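Local coordinates for protein acetaldehyde dehydrogenase (Acetylating) (Geobacillus thermoglucosidasius, PDB 5J78) that catalyses the NAD-dependent, CoA-acylating oxidation of acetaldehyde to acetyl-CoA, and probably the reverse reaction that supplies acetaldehyde for ethanol formation, at residues A[215-220]-A[227-232]; A[135-140]-A[207-212]; A[221-226]-A[239-244]; A[163-168]-A[198-203]; A[153-158]-A[192-197]. All coordinates share one frame; numbering follows the deposited sequence.

Interaction 1: A[215-220]-A[227-232]; sequences DVILAT and KAAYSS. With MG (magnesium ion), chain H.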
# COMPACT_ATOMS: atom_id res chain seq x y z
N ASP A 215 8.84 -18.35 9.43
CA ASP A 215 9.77 -18.87 8.42
C ASP A 215 9.12 -19.37 7.13
O ASP A 215 9.61 -19.12 6.03
CB ASP A 215 10.61 -19.99 9.01
CG ASP A 215 11.57 -19.47 10.03
OD1 ASP A 215 12.35 -18.56 9.68
OD2 ASP A 215 11.50 -19.93 11.18
N VAL A 216 8.04 -20.12 7.28
CA VAL A 216 7.25 -20.62 6.15
C VAL A 216 5.77 -20.55 6.50
O VAL A 216 5.38 -20.80 7.65
CB VAL A 216 7.65 -22.06 5.78
CG1 VAL A 216 6.85 -22.55 4.60
CG2 VAL A 216 9.17 -22.11 5.45
N ILE A 217 4.97 -20.16 5.52
CA ILE A 217 3.51 -20.18 5.61
C ILE A 217 2.96 -21.39 4.86
O ILE A 217 3.22 -21.55 3.66
CB ILE A 217 2.87 -18.90 5.01
CG1 ILE A 217 3.48 -17.64 5.60
CG2 ILE A 217 1.29 -18.92 5.18
CD1 ILE A 217 3.16 -16.38 4.83
N LEU A 218 2.22 -22.25 5.55
CA LEU A 218 1.34 -23.24 4.90
C LEU A 218 -0.05 -22.65 4.84
O LEU A 218 -0.72 -22.54 5.86
CB LEU A 218 1.31 -24.56 5.66
CG LEU A 218 2.59 -25.35 5.81
CD1 LEU A 218 2.26 -26.69 6.45
CD2 LEU A 218 3.28 -25.56 4.45
N ALA A 219 -0.49 -22.31 3.63
CA ALA A 219 -1.74 -21.59 3.46
C ALA A 219 -2.79 -22.48 2.81
O ALA A 219 -2.85 -22.62 1.58
CB ALA A 219 -1.50 -20.35 2.64
N THR A 220 -3.61 -23.10 3.65
CA THR A 220 -4.73 -23.89 3.17
C THR A 220 -6.00 -23.08 3.38
O THR A 220 -6.48 -22.94 4.49
CB THR A 220 -4.79 -25.24 3.88
OG1 THR A 220 -3.50 -25.84 3.82
CG2 THR A 220 -5.83 -26.16 3.21
N LYS A 227 -3.42 -15.98 -2.05
CA LYS A 227 -2.81 -14.87 -2.75
C LYS A 227 -2.12 -13.99 -1.71
O LYS A 227 -1.02 -13.48 -1.95
CB LYS A 227 -3.86 -14.06 -3.55
CG LYS A 227 -3.27 -13.09 -4.60
CD LYS A 227 -2.69 -13.84 -5.84
CE LYS A 227 -2.16 -12.87 -6.94
NZ LYS A 227 -1.47 -13.54 -8.13
N ALA A 228 -2.76 -13.82 -0.56
CA ALA A 228 -2.17 -13.03 0.52
C ALA A 228 -0.87 -13.66 1.02
O ALA A 228 0.12 -12.96 1.32
CB ALA A 228 -3.13 -12.88 1.66
N ALA A 229 -0.87 -14.98 1.14
CA ALA A 229 0.33 -15.68 1.59
C ALA A 229 1.48 -15.50 0.57
O ALA A 229 2.63 -15.36 0.95
CB ALA A 229 0.03 -17.17 1.83
N TYR A 230 1.17 -15.52 -0.72
CA TYR A 230 2.19 -15.26 -1.75
C TYR A 230 2.51 -13.76 -1.94
O TYR A 230 3.31 -13.39 -2.81
CB TYR A 230 1.78 -15.90 -3.08
CG TYR A 230 2.04 -17.40 -3.08
CD1 TYR A 230 3.31 -17.89 -3.28
CD2 TYR A 230 1.02 -18.30 -2.83
CE1 TYR A 230 3.56 -19.25 -3.26
CE2 TYR A 230 1.25 -19.66 -2.81
CZ TYR A 230 2.52 -20.13 -3.02
OH TYR A 230 2.76 -21.49 -2.99
N SER A 231 1.91 -12.92 -1.09
CA SER A 231 2.13 -11.47 -1.12
C SER A 231 2.78 -11.02 0.16
O SER A 231 2.97 -9.84 0.38
CB SER A 231 0.81 -10.71 -1.29
OG SER A 231 0.15 -11.02 -2.50
N SER A 232 3.10 -11.99 1.02
CA SER A 232 3.50 -11.71 2.39
C SER A 232 4.95 -11.30 2.56
O SER A 232 5.35 -10.82 3.63
CB SER A 232 3.28 -12.94 3.25
OG SER A 232 4.13 -13.98 2.79
MG MG H . 13.49 -16.79 10.29
O HOH W 1 12.25 -15.49 9.22
O HOH W 2 14.82 -18.21 10.97
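A219 and A229 meet methyl to methyl, with A219 CB 3.6 Å from A229 CB. Both CB atoms point across the contact, so the strand 216-219 and the helix 223-229 come close here. I217 lies two residues back on the same face of the strand and divides its branches between two partners. Its CG2 branch reaches A229 CB at 4.0 Å. Its longer branch has CG1 anti to the carbonyl carbon (chi1 -53°) and runs on extended (chi2 166°). Together these torsions carry I217 CD1 up to S232 OG at 3.3 Å. This is packing of a methyl on a hydroxyl oxygen.

The hydroxyl is gripped twice. S232 OG donates to A229 O at 2.7 Å, tilted 26° from the carbonyl plane, and it accepts from K234 N. These two bonds fix the side-chain rotation. A type I turn from A229 to S232 brings the serine back over the strand. Next to it, S231 OG donates to K227 O.

At the start of the strand D215 OD1 binds a magnesium ion at 2.2 Å, and two waters are also bound to the metal. D215 OD2 is bonded to I133 N, which steadies the carboxylate. This apolar packing of strand on helix belongs to the beta-alpha-beta unit 216-219, 223-229, 236-238, part of the Rossmann-like cofactor domain of aldehyde dehydrogenases.

Interaction 2: A[135-140]-A[207-212]; sequences AGIIPS and ELMKHK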
# COMPACT_ATOMS: atom_id res chain seq x y z
N ALA A 135 3.84 -21.08 9.93
CA ALA A 135 2.53 -20.46 10.11
C ALA A 135 1.50 -21.31 9.35
O ALA A 135 1.54 -21.44 8.13
CB ALA A 135 2.54 -19.04 9.61
N GLY A 136 0.58 -21.91 10.09
CA GLY A 136 -0.39 -22.84 9.51
C GLY A 136 -1.78 -22.24 9.40
O GLY A 136 -2.47 -22.10 10.42
N ILE A 137 -2.21 -21.90 8.19
CA ILE A 137 -3.55 -21.34 7.98
C ILE A 137 -4.56 -22.47 7.79
O ILE A 137 -4.37 -23.32 6.91
CB ILE A 137 -3.64 -20.40 6.76
CG1 ILE A 137 -2.48 -19.37 6.76
CG2 ILE A 137 -4.99 -19.69 6.78
CD1 ILE A 137 -2.41 -18.50 8.00
N ILE A 138 -5.64 -22.44 8.56
CA ILE A 138 -6.59 -23.57 8.63
C ILE A 138 -7.96 -23.24 8.05
O ILE A 138 -8.57 -22.25 8.42
CB ILE A 138 -6.78 -24.05 10.10
CG1 ILE A 138 -5.42 -24.41 10.75
CG2 ILE A 138 -7.73 -25.25 10.18
CD1 ILE A 138 -4.70 -25.59 10.09
N PRO A 139 -8.48 -24.10 7.16
CA PRO A 139 -9.77 -23.84 6.53
C PRO A 139 -10.94 -24.18 7.46
O PRO A 139 -10.75 -24.94 8.39
CB PRO A 139 -9.76 -24.76 5.31
CG PRO A 139 -8.92 -25.91 5.73
CD PRO A 139 -7.88 -25.36 6.67
N SER A 140 -12.12 -23.64 7.19
CA SER A 140 -13.30 -23.91 8.01
C SER A 140 -13.96 -25.27 7.69
O SER A 140 -14.69 -25.81 8.51
CB SER A 140 -14.32 -22.78 7.82
OG SER A 140 -14.82 -22.76 6.49
N GLU A 207 -0.14 -10.21 10.84
CA GLU A 207 1.02 -10.23 11.71
C GLU A 207 1.72 -11.57 11.57
O GLU A 207 2.92 -11.64 11.42
CB GLU A 207 0.60 -9.97 13.17
CG GLU A 207 1.76 -9.81 14.15
CD GLU A 207 2.51 -8.48 14.00
OE1 GLU A 207 2.01 -7.57 13.30
OE2 GLU A 207 3.60 -8.34 14.59
N LEU A 208 0.94 -12.64 11.62
CA LEU A 208 1.51 -13.99 11.57
C LEU A 208 2.24 -14.25 10.25
O LEU A 208 3.30 -14.88 10.23
CB LEU A 208 0.43 -15.05 11.78
CG LEU A 208 0.94 -16.48 11.69
CD1 LEU A 208 1.92 -16.80 12.80
CD2 LEU A 208 -0.25 -17.44 11.74
N MET A 209 1.65 -13.78 9.16
CA MET A 209 2.21 -14.04 7.84
C MET A 209 3.50 -13.22 7.59
O MET A 209 4.38 -13.70 6.89
CB MET A 209 1.18 -13.73 6.75
CG MET A 209 0.09 -14.78 6.61
SD MET A 209 -0.83 -14.56 5.09
CE MET A 209 -2.02 -15.89 5.26
N LYS A 210 3.62 -12.04 8.19
CA LYS A 210 4.72 -11.13 7.83
C LYS A 210 5.78 -10.97 8.91
O LYS A 210 6.81 -10.35 8.66
CB LYS A 210 4.15 -9.76 7.48
CG LYS A 210 3.21 -9.80 6.27
CD LYS A 210 2.56 -8.46 6.05
CE LYS A 210 1.86 -8.39 4.72
NZ LYS A 210 1.20 -7.06 4.50
N HIS A 211 5.54 -11.53 10.09
CA HIS A 211 6.43 -11.32 11.22
C HIS A 211 7.86 -11.80 10.94
O HIS A 211 8.05 -12.79 10.24
CB HIS A 211 5.88 -12.03 12.45
CG HIS A 211 6.48 -11.54 13.73
ND1 HIS A 211 7.67 -12.03 14.23
CD2 HIS A 211 6.06 -10.59 14.60
CE1 HIS A 211 7.95 -11.42 15.36
NE2 HIS A 211 7.00 -10.53 15.61
N LYS A 212 8.85 -11.10 11.49
CA LYS A 212 10.26 -11.46 11.30
C LYS A 212 10.59 -12.90 11.68
O LYS A 212 11.42 -13.55 11.05
CB LYS A 212 11.18 -10.52 12.09
CG LYS A 212 11.02 -10.55 13.62
CD LYS A 212 12.06 -9.66 14.32
CE LYS A 212 11.61 -9.27 15.73
NZ LYS A 212 11.18 -10.43 16.59
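A135 CB sits in the fork of L208, 3.7 Å from L208 CG. This is helix-on-sheet packing in the Rossmann-like domain: helix 202-210 lies against strand 124-138. The two methyls of the leucine lie equally near, with L208 CD1 and L208 CD2 each 3.9 Å from A135 CB. L208 has CG anti to the backbone N (chi1 177°), and this holds the fork over the strand.

The second pair is I137 and M209. The methionine chain is extended beyond CG and crosses the isoleucine at about a right angle. Its terminal methyl does the touching: M209 CE is 3.8 Å from I137 CD1 and the same distance from I137 CG1. I137 CD1 is also 4.4 Å from L208 CD2, so the isoleucine branch meets both helix residues. All four side chains are buried and apolar, and they meet by van der Waals contact.

Further out, L208 also packs on V162 and S164 of the neighbouring strand and on V36 of helix 28-51. It thus fills the space between the sheet and that second helix. A135 shares backbone bonds with V216 and L218, and G136 with V162 and S164, so the strand is paired along both edges.

The helix runs to K210, and H211 is the first residue to leave it. L208 O takes a bond from T214 OG1, which ties the last turn to the loop leading to strand 216-219. E207 OE2 makes a salt bridge with R37 NE and lies at the edge of the H211 ring, in its plane.

Interaction 3: A[221-226]-A[239-244]; sequences GGPGLV and VGPGNV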
# COMPACT_ATOMS: atom_id res chain seq x y z
N GLY A 221 -6.53 -22.55 2.29
CA GLY A 221 -7.68 -21.66 2.35
C GLY A 221 -8.11 -21.25 0.96
O GLY A 221 -7.66 -21.83 -0.03
N GLY A 222 -9.00 -20.26 0.89
CA GLY A 222 -9.52 -19.80 -0.39
C GLY A 222 -8.47 -19.05 -1.20
O GLY A 222 -7.40 -18.73 -0.68
N PRO A 223 -8.77 -18.78 -2.49
CA PRO A 223 -7.77 -18.15 -3.36
C PRO A 223 -7.33 -16.80 -2.85
O PRO A 223 -6.19 -16.39 -3.11
CB PRO A 223 -8.51 -18.01 -4.70
CG PRO A 223 -9.56 -19.00 -4.67
CD PRO A 223 -10.00 -19.11 -3.22
N GLY A 224 -8.21 -16.12 -2.11
CA GLY A 224 -7.89 -14.83 -1.54
C GLY A 224 -6.81 -14.91 -0.49
O GLY A 224 -5.87 -14.10 -0.46
N LEU A 225 -6.92 -15.89 0.39
CA LEU A 225 -5.98 -15.99 1.49
C LEU A 225 -4.64 -16.53 0.99
O LEU A 225 -3.59 -16.15 1.48
CB LEU A 225 -6.54 -16.87 2.58
CG LEU A 225 -5.53 -17.07 3.70
CD1 LEU A 225 -6.18 -16.82 5.06
CD2 LEU A 225 -4.98 -18.49 3.54
N VAL A 226 -4.69 -17.40 -0.01
CA VAL A 226 -3.47 -17.95 -0.60
C VAL A 226 -2.70 -16.85 -1.34
O VAL A 226 -1.47 -16.79 -1.26
CB VAL A 226 -3.81 -19.11 -1.55
CG1 VAL A 226 -2.58 -19.53 -2.38
CG2 VAL A 226 -4.35 -20.27 -0.74
N VAL A 239 -2.47 -23.62 -1.55
CA VAL A 239 -3.31 -24.53 -2.30
C VAL A 239 -4.08 -23.75 -3.34
O VAL A 239 -4.01 -22.53 -3.40
CB VAL A 239 -4.33 -25.26 -1.40
CG1 VAL A 239 -3.62 -26.02 -0.30
CG2 VAL A 239 -5.32 -24.26 -0.80
N GLY A 240 -4.82 -24.47 -4.17
CA GLY A 240 -5.79 -23.87 -5.05
C GLY A 240 -7.10 -24.59 -4.84
O GLY A 240 -7.12 -25.66 -4.23
N PRO A 241 -8.20 -24.01 -5.32
CA PRO A 241 -9.51 -24.66 -5.22
C PRO A 241 -9.68 -25.80 -6.24
O PRO A 241 -8.99 -25.84 -7.26
CB PRO A 241 -10.48 -23.50 -5.50
CG PRO A 241 -9.72 -22.62 -6.43
CD PRO A 241 -8.30 -22.65 -5.88
N GLY A 242 -10.59 -26.71 -5.92
CA GLY A 242 -10.96 -27.79 -6.82
C GLY A 242 -12.26 -27.51 -7.55
O GLY A 242 -13.08 -26.70 -7.12
N ASN A 243 -12.45 -28.18 -8.68
CA ASN A 243 -13.75 -28.22 -9.33
C ASN A 243 -13.74 -29.46 -10.18
O ASN A 243 -13.73 -29.39 -11.40
CB ASN A 243 -14.03 -26.99 -10.18
CG ASN A 243 -15.46 -26.98 -10.71
OD1 ASN A 243 -16.34 -27.55 -10.08
ND2 ASN A 243 -15.70 -26.34 -11.84
N VAL A 244 -13.73 -30.60 -9.50
CA VAL A 244 -13.27 -31.86 -10.08
C VAL A 244 -14.27 -32.51 -11.04
O VAL A 244 -15.37 -32.88 -10.64
CB VAL A 244 -12.96 -32.86 -8.99
CG1 VAL A 244 -12.53 -34.21 -9.59
CG2 VAL A 244 -11.89 -32.31 -8.06
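The glycine-rich turn between strand 216-219 and helix 223-229 packs here on the chain that leaves strand 236-238. In aldehyde dehydrogenases the turn at this place in the fold lies by the nicotinamide cofactor, so this region is probably next to the cofactor site. V226 faces V239 from the first turn of the helix. It straddles the carbonyl oxygen: V226 CG1 and V226 CG2 are each 3.5 Å from V239 O. V226 has CG1 anti to the backbone N (chi1 169°), which sets both methyls toward that oxygen. The same oxygen is bonded to N449 ND2, so its polar need is met while the methyls pack on it.

V239 returns the contact with one branch. V239 CG2 reaches G221 O at 3.5 Å and G221 N at 3.7 Å, lying along the peptides of the turn. It is also 4.1 Å from V226 CG2. Nearer the surface two prolines meet at their rings, P223 CG to P241 CG at 4.0 Å, with P241 CD as near.

G222 is the N-cap of the helix, and V226 N bonds back to its carbonyl. Past P241, G242 N is bonded to OD1 of the oxidised cysteine at position 273, seen as 3-sulfinoalanine. In this family that cysteine is probably the catalytic one. A glycerol lies near G221.

The valine methyls pack on peptide atoms and on each other, and the two proline rings on one another. Such packing probably sets the spacing of the two backbones by shape.

Interaction 4: A[163-168]-A[198-203]; sequences FSPHPS and TQPTMA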
# COMPACT_ATOMS: atom_id res chain seq x y z
N PHE A 163 -0.80 -21.87 14.51
CA PHE A 163 -2.02 -21.97 13.70
C PHE A 163 -2.88 -20.73 13.69
O PHE A 163 -2.98 -20.01 14.67
CB PHE A 163 -2.86 -23.14 14.19
CG PHE A 163 -2.26 -24.46 13.87
CD1 PHE A 163 -2.17 -24.88 12.56
CD2 PHE A 163 -1.75 -25.27 14.87
CE1 PHE A 163 -1.60 -26.09 12.25
CE2 PHE A 163 -1.18 -26.48 14.57
CZ PHE A 163 -1.10 -26.89 13.26
N SER A 164 -3.52 -20.50 12.54
CA SER A 164 -4.49 -19.42 12.36
C SER A 164 -5.81 -20.00 11.82
O SER A 164 -5.88 -20.37 10.64
CB SER A 164 -3.93 -18.35 11.40
OG SER A 164 -4.80 -17.23 11.29
N PRO A 165 -6.85 -20.08 12.67
CA PRO A 165 -8.18 -20.54 12.24
C PRO A 165 -8.97 -19.53 11.44
O PRO A 165 -8.84 -18.32 11.62
CB PRO A 165 -8.94 -20.78 13.56
CG PRO A 165 -7.97 -20.60 14.64
CD PRO A 165 -6.86 -19.75 14.11
N HIS A 166 -9.79 -20.07 10.55
CA HIS A 166 -10.95 -19.39 10.03
C HIS A 166 -11.85 -18.95 11.21
O HIS A 166 -12.04 -19.69 12.18
CB HIS A 166 -11.67 -20.34 9.07
CG HIS A 166 -12.69 -19.69 8.19
ND1 HIS A 166 -13.88 -19.18 8.67
CD2 HIS A 166 -12.73 -19.54 6.84
CE1 HIS A 166 -14.58 -18.70 7.66
NE2 HIS A 166 -13.91 -18.91 6.54
N PRO A 167 -12.41 -17.73 11.17
CA PRO A 167 -13.20 -17.31 12.33
C PRO A 167 -14.40 -18.23 12.67
O PRO A 167 -14.74 -18.39 13.84
CB PRO A 167 -13.69 -15.92 11.92
CG PRO A 167 -12.70 -15.45 10.94
CD PRO A 167 -12.26 -16.65 10.17
N SER A 168 -15.01 -18.86 11.67
CA SER A 168 -16.17 -19.70 11.95
C SER A 168 -15.79 -21.08 12.53
O SER A 168 -16.67 -21.92 12.83
CB SER A 168 -17.01 -19.88 10.68
OG SER A 168 -16.38 -20.76 9.78
N THR A 198 -6.42 -17.47 19.24
CA THR A 198 -7.74 -17.68 19.85
C THR A 198 -8.76 -16.63 19.42
O THR A 198 -9.95 -16.88 19.46
CB THR A 198 -7.65 -17.68 21.38
OG1 THR A 198 -7.19 -16.39 21.83
CG2 THR A 198 -6.68 -18.76 21.85
N GLN A 199 -8.27 -15.47 19.03
CA GLN A 199 -9.10 -14.35 18.60
C GLN A 199 -8.75 -14.00 17.14
O GLN A 199 -7.98 -13.06 16.90
CB GLN A 199 -8.85 -13.12 19.51
CG GLN A 199 -8.58 -13.38 21.01
CD GLN A 199 -7.76 -12.25 21.67
OE1 GLN A 199 -6.53 -12.18 21.53
NE2 GLN A 199 -8.45 -11.35 22.38
N PRO A 200 -9.30 -14.77 16.17
CA PRO A 200 -8.90 -14.52 14.77
C PRO A 200 -9.32 -13.14 14.31
O PRO A 200 -10.44 -12.72 14.59
CB PRO A 200 -9.64 -15.61 13.98
CG PRO A 200 -10.03 -16.62 14.99
CD PRO A 200 -10.25 -15.87 16.27
N THR A 201 -8.40 -12.43 13.66
CA THR A 201 -8.67 -11.12 13.08
C THR A 201 -7.78 -10.93 11.87
O THR A 201 -6.77 -11.62 11.73
CB THR A 201 -8.41 -9.97 14.06
OG1 THR A 201 -7.01 -9.88 14.32
CG2 THR A 201 -9.17 -10.16 15.37
N MET A 202 -8.14 -9.98 11.02
CA MET A 202 -7.30 -9.68 9.86
C MET A 202 -5.90 -9.25 10.31
O MET A 202 -4.90 -9.72 9.78
CB MET A 202 -7.93 -8.57 9.01
CG MET A 202 -9.06 -9.02 8.09
SD MET A 202 -9.51 -7.76 6.87
CE MET A 202 -7.93 -7.44 6.06
N ALA A 203 -5.85 -8.37 11.30
CA ALA A 203 -4.58 -7.91 11.86
C ALA A 203 -3.69 -9.07 12.31
O ALA A 203 -2.50 -9.07 12.04
CB ALA A 203 -4.84 -6.96 13.00
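P200 packs on P165 and P167, and the flat ring beside this contact is the imidazole of H166. At the edge of that ring lies S168 N. It donates to H166 ND1 at 3.2 Å with an N-H...N angle of 164°, and it is only 2° out of the ring plane. H166 has CG anti to its backbone N (chi1 -165°), and its CB points away from P200. The histidine thus bonds within its own turn, while the prolines make the contact.

P200 lays its ring across the chain of the other segment. P200 CB is 3.7 Å from P165 O, and P200 CG is 4.0 Å from the same oxygen. The two rings are looser neighbours, with P165 CG 4.5 Å from P200 CG. P167 is met at its backbone, with P200 CG 4.2 Å from P167 CA, and at its ring, with P167 CG 4.3 Å from P200 CB.

A170 of helix 170-186 also touches P200. Just beyond, T201 is the N-cap of helix 202-210: its OG1 is bonded to A204 N and to S32 OG.

The contact joins the chain at and after the C-terminal end of strand 160-165 to the loop after strand 194-196. In Rossmann-like folds cofactors bind at the C-terminal ends of the strands, so this contact lies on that side of the sheet. The packing is apolar ring on ring and ring on carbonyl oxygen, held by shape and dispersion.

Interaction 5: A[153-158]-A[192-197]; sequences IAVKAR and GLISCI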
# COMPACT_ATOMS: atom_id res chain seq x y z
N ILE A 153 3.35 -33.26 10.60
CA ILE A 153 4.44 -33.09 9.63
C ILE A 153 5.39 -31.97 10.06
O ILE A 153 6.58 -32.03 9.80
CB ILE A 153 3.93 -32.81 8.18
CG1 ILE A 153 3.16 -31.48 8.06
CG2 ILE A 153 3.07 -33.98 7.65
CD1 ILE A 153 2.89 -31.10 6.59
N ALA A 154 4.87 -30.95 10.75
CA ALA A 154 5.73 -29.87 11.21
C ALA A 154 6.68 -30.34 12.30
O ALA A 154 7.87 -30.01 12.28
CB ALA A 154 4.91 -28.68 11.72
N VAL A 155 6.17 -31.11 13.26
CA VAL A 155 7.00 -31.51 14.39
C VAL A 155 7.99 -32.61 13.98
O VAL A 155 9.13 -32.61 14.42
CB VAL A 155 6.13 -31.98 15.58
CG1 VAL A 155 6.99 -32.58 16.71
CG2 VAL A 155 5.32 -30.81 16.11
N LYS A 156 7.55 -33.52 13.12
CA LYS A 156 8.43 -34.57 12.63
C LYS A 156 9.67 -33.97 11.92
O LYS A 156 10.76 -34.53 12.02
CB LYS A 156 7.65 -35.50 11.69
CG LYS A 156 8.47 -36.54 10.93
CD LYS A 156 9.02 -37.64 11.81
CE LYS A 156 10.10 -38.41 11.06
NZ LYS A 156 10.45 -39.73 11.66
N ALA A 157 9.50 -32.83 11.25
CA ALA A 157 10.63 -32.16 10.60
C ALA A 157 11.37 -31.20 11.53
O ALA A 157 12.30 -30.48 11.11
CB ALA A 157 10.15 -31.42 9.35
N ARG A 158 10.93 -31.18 12.79
CA ARG A 158 11.59 -30.51 13.91
C ARG A 158 11.33 -29.00 13.95
O ARG A 158 12.18 -28.23 14.40
CB ARG A 158 13.09 -30.79 13.91
CG ARG A 158 13.42 -32.29 13.96
CD ARG A 158 14.71 -32.62 13.24
NE ARG A 158 15.86 -32.15 13.98
CZ ARG A 158 17.01 -31.76 13.44
NH1 ARG A 158 17.19 -31.78 12.13
NH2 ARG A 158 17.99 -31.36 14.22
N GLY A 192 5.03 -24.48 24.20
CA GLY A 192 4.98 -23.41 23.22
C GLY A 192 5.26 -23.85 21.80
O GLY A 192 5.27 -23.03 20.89
N LEU A 193 5.47 -25.15 21.60
CA LEU A 193 5.83 -25.70 20.30
C LEU A 193 4.72 -25.56 19.26
O LEU A 193 4.98 -25.26 18.09
CB LEU A 193 6.19 -27.16 20.44
CG LEU A 193 6.83 -27.78 19.22
CD1 LEU A 193 8.23 -27.20 18.98
CD2 LEU A 193 6.90 -29.28 19.38
N ILE A 194 3.51 -25.83 19.73
CA ILE A 194 2.28 -25.82 18.93
C ILE A 194 1.30 -24.88 19.61
O ILE A 194 1.00 -25.05 20.80
CB ILE A 194 1.65 -27.20 18.83
CG1 ILE A 194 2.62 -28.20 18.21
CG2 ILE A 194 0.37 -27.16 18.03
CD1 ILE A 194 2.28 -29.63 18.55
N SER A 195 0.83 -23.89 18.87
CA SER A 195 -0.05 -22.85 19.41
C SER A 195 -1.11 -22.51 18.38
O SER A 195 -0.99 -22.88 17.21
CB SER A 195 0.75 -21.60 19.81
OG SER A 195 1.55 -21.12 18.74
N CYS A 196 -2.15 -21.80 18.82
CA CYS A 196 -3.21 -21.38 17.92
C CYS A 196 -3.82 -20.05 18.36
O CYS A 196 -4.13 -19.85 19.53
CB CYS A 196 -4.29 -22.46 17.86
SG CYS A 196 -5.66 -22.20 16.72
N ILE A 197 -3.94 -19.13 17.40
CA ILE A 197 -4.63 -17.85 17.61
C ILE A 197 -6.06 -18.12 18.14
O ILE A 197 -6.81 -18.89 17.54
CB ILE A 197 -4.71 -17.04 16.28
CG1 ILE A 197 -3.32 -16.57 15.84
CG2 ILE A 197 -5.61 -15.82 16.42
CD1 ILE A 197 -3.26 -16.11 14.40
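V155 O accepts a bond from R158 N at 2.8 Å, and this tight turn closes helix 143-156. R158 has positive phi (79°) and completes a Schellman motif. Its guanidinium is held too: R158 NH2 bonds to E51 O and R158 NH1 to T112 O.

The side chain of V155 makes the contact. One methyl does all the touching. V155 CG2 is 3.9 Å from L193 CD2 and 4.1 Å from I194 CD1. V155 has CG1 anti to the backbone N (chi1 172°), which leaves CG2 beside the N and turned to the other segment. The leucine approaches V155 at a slant, while the isoleucine crosses it at about a right angle. L193 offers CD2, one of its two methyls, and I194 its CD1.

I194 begins strand 194-196, and its backbone N is bonded to Q181 OE1 of helix 170-186. I194 also packs on M180 and F163, and L193 on A46. The contact therefore joins the end of one helix to the start of a sheet strand in the Rossmann-like domain.

All three side chains are buried hydrocarbon. The contact is small and has little directional chemistry, so burial and fit would hold it.

Four of the contacts lie on the mixed sheet of the Rossmann-like domain. Interaction 3 sits where the chain leaves it for the second sheet, toward the modified cysteine. Strands 194-196, 160-165, 124-138 and 216-219 are neighbours in that order, so interactions 5, 4, 2 and 1 follow one another across the mixed sheet. Interactions 1 and 2 have centres about 7 Å apart, and interactions 2 and 4 about 9 Å. Helix 202-210 serves interactions 2 and 4, and helix 223-229 serves 1 and 3. Along the chain, 4 and 5 are nested inside the loop closed by 2, while 1 and 3 cross, as do 4 and 5. Interactions 3 and 5 are farthest apart, about 24 Å between centres.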